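Long-range contact in thermotoga maritima TmcAL (Thermotoga maritima, PDB 5Y0T), which belongs to the HIGH nucleotidyl transferase family of the HUP clan, with a Rossmann-like alpha/beta core: residues G63-L68 against T343-E348. Sequence-based numbering, arbitrary orientation.
Sequences GVDVVL and TEKGRE
At T343, the last residue of strand 337-343, the backbone N donates to D65 O at 2.9 Å, in the plane of the carbonyl and fairly straight (N-H...O 157°). This is the single direct hydrogen bond between the two segments. The T343 side chain holds OG1 between its own N and carbonyl carbon (chi1 65°), where it accepts from G346 N at 2.9 Å, a capping bond at the turn that leads into helix 346-356; its methyl CG2 lies 3.9 Å from V64 O. One water bridges T343 OG1 and D65 OD2, donating to the carboxylate, whose other oxygen, OD1, is held by T33 N of the adjoining strand. The bond from T343 continues, one step beyond strand 66-70, the antiparallel pairing that V67 makes with L340 and G341: strand 66-70 is the edge of the parallel HUP-type sheet, and strand 337-343, from much later in the chain, adds to it antiparallel. K345 lies alongside D65, pointing the same way, with CG 3.9 Å from OD2; bent at chi2 (68°), it carries NZ away to a salt bridge with E348 OE1, an oxygen that also hydrogen-bonds with Y32 OH. G346 packs its CA 3.6 Å from D65 O and 3.8 Å from D65 CB, an approach so close that a CB here would clash with that carbonyl. Beside it, V66 CG2 rests 3.8 Å from G346 O.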
loop_
_atom_site.group_PDB
_atom_site.type_symbol
_atom_site.label_atom_id
_atom_site.label_comp_id
_atom_site.label_asym_id
_atom_site.label_seq_id
_atom_site.Cartn_x
_atom_site.Cartn_y
_atom_site.Cartn_z
ATOM N N GLY A 63 -13.012 -35.940 4.154
ATOM C CA GLY A 63 -12.892 -36.697 5.398
ATOM C C GLY A 63 -12.397 -35.984 6.650
ATOM O O GLY A 63 -12.265 -36.609 7.697
ATOM N N VAL A 64 -12.158 -34.677 6.576
ATOM C CA VAL A 64 -11.906 -33.895 7.806
ATOM C C VAL A 64 -13.235 -33.548 8.533
ATOM O O VAL A 64 -14.230 -33.234 7.883
ATOM C CB VAL A 64 -11.131 -32.589 7.502
ATOM C CG1 VAL A 64 -10.971 -31.776 8.769
ATOM C CG2 VAL A 64 -9.741 -32.908 6.918
ATOM N N ASP A 65 -13.278 -33.674 9.866
ATOM C CA ASP A 65 -14.500 -33.348 10.623
ATOM C C ASP A 65 -14.601 -31.874 10.974
ATOM O O ASP A 65 -15.696 -31.321 10.995
ATOM C CB ASP A 65 -14.584 -34.159 11.913
ATOM C CG ASP A 65 -14.616 -35.657 11.642
ATOM O OD1 ASP A 65 -13.784 -36.388 12.205
ATOM O OD2 ASP A 65 -15.462 -36.090 10.846
ATOM N N VAL A 66 -13.457 -31.288 11.335
ATOM C CA VAL A 66 -13.361 -29.872 11.727
ATOM C C VAL A 66 -12.124 -29.223 11.101
ATOM O O VAL A 66 -11.032 -29.776 11.172
ATOM C CB VAL A 66 -13.266 -29.706 13.263
ATOM C CG1 VAL A 66 -13.253 -28.209 13.664
ATOM C CG2 VAL A 66 -14.421 -30.470 13.983
ATOM N N VAL A 67 -12.299 -28.043 10.511
ATOM C CA VAL A 67 -11.183 -27.297 9.933
ATOM C C VAL A 67 -10.968 -26.016 10.734
ATOM O O VAL A 67 -11.912 -25.266 10.961
ATOM C CB VAL A 67 -11.408 -26.906 8.449
ATOM C CG1 VAL A 67 -10.217 -26.067 7.941
ATOM C CG2 VAL A 67 -11.587 -28.155 7.571
ATOM N N LEU A 68 -9.727 -25.810 11.167
ATOM C CA LEU A 68 -9.298 -24.621 11.906
ATOM C C LEU A 68 -8.402 -23.777 11.024
ATOM O O LEU A 68 -7.690 -24.316 10.183
ATOM C CB LEU A 68 -8.530 -25.016 13.167
ATOM C CG LEU A 68 -9.116 -26.190 13.950
ATOM C CD1 LEU A 68 -8.208 -26.592 15.132
ATOM C CD2 LEU A 68 -10.497 -25.827 14.428
ATOM N N THR A 343 -18.347 -30.711 9.976
ATOM C CA THR A 343 -19.496 -31.494 9.563
ATOM C C THR A 343 -20.464 -31.772 10.707
ATOM O O THR A 343 -20.156 -31.532 11.864
ATOM C CB THR A 343 -19.069 -32.851 9.009
ATOM O OG1 THR A 343 -18.465 -33.608 10.065
ATOM C CG2 THR A 343 -18.074 -32.674 7.861
ATOM N N GLU A 344 -21.601 -32.366 10.371
ATOM C CA GLU A 344 -22.554 -32.821 11.381
ATOM C C GLU A 344 -21.893 -33.760 12.401
ATOM O O GLU A 344 -22.123 -33.661 13.615
ATOM C CB GLU A 344 -23.728 -33.516 10.709
ATOM C CG GLU A 344 -24.781 -33.971 11.679
ATOM C CD GLU A 344 -25.978 -34.558 10.985
ATOM O OE1 GLU A 344 -26.074 -34.424 9.743
ATOM O OE2 GLU A 344 -26.818 -35.152 11.688
ATOM N N LYS A 345 -21.071 -34.672 11.900
ATOM C CA LYS A 345 -20.283 -35.545 12.764
ATOM C C LYS A 345 -19.292 -34.720 13.591
ATOM O O LYS A 345 -19.111 -34.970 14.781
ATOM C CB LYS A 345 -19.527 -36.590 11.935
ATOM C CG LYS A 345 -18.603 -37.503 12.760
ATOM C CD LYS A 345 -19.418 -38.418 13.680
ATOM C CE LYS A 345 -18.538 -39.500 14.332
ATOM N NZ LYS A 345 -19.309 -40.401 15.254
ATOM N N GLY A 346 -18.659 -33.743 12.943
ATOM C CA GLY A 346 -17.735 -32.832 13.595
ATOM C C GLY A 346 -18.288 -32.109 14.811
ATOM O O GLY A 346 -17.520 -31.752 15.719
ATOM N N ARG A 347 -19.607 -31.885 14.840
ATOM C CA ARG A 347 -20.265 -31.264 15.999
ATOM C C ARG A 347 -19.867 -31.894 17.323
ATOM O O ARG A 347 -19.676 -31.200 18.328
ATOM C CB ARG A 347 -21.792 -31.379 15.907
ATOM C CG ARG A 347 -22.475 -30.502 14.869
ATOM C CD ARG A 347 -23.977 -30.863 14.875
ATOM N NE ARG A 347 -24.778 -29.974 14.043
ATOM C CZ ARG A 347 -26.001 -30.272 13.607
ATOM N NH1 ARG A 347 -26.548 -31.456 13.902
ATOM N NH2 ARG A 347 -26.676 -29.393 12.868
ATOM N N GLU A 348 -19.800 -33.221 17.317
ATOM C CA GLU A 348 -19.511 -33.993 18.515
ATOM C C GLU A 348 -18.139 -33.632 19.084
ATOM O O GLU A 348 -18.008 -33.447 20.297
ATOM C CB GLU A 348 -19.589 -35.495 18.215
ATOM C CG GLU A 348 -20.963 -35.945 17.706
ATOM C CD GLU A 348 -20.947 -37.333 17.083
ATOM O OE1 GLU A 348 -19.897 -38.018 17.150
ATOM O OE2 GLU A 348 -21.991 -37.740 16.521
HETATM O O HOH W 1 -17.128 -35.708 9.132
#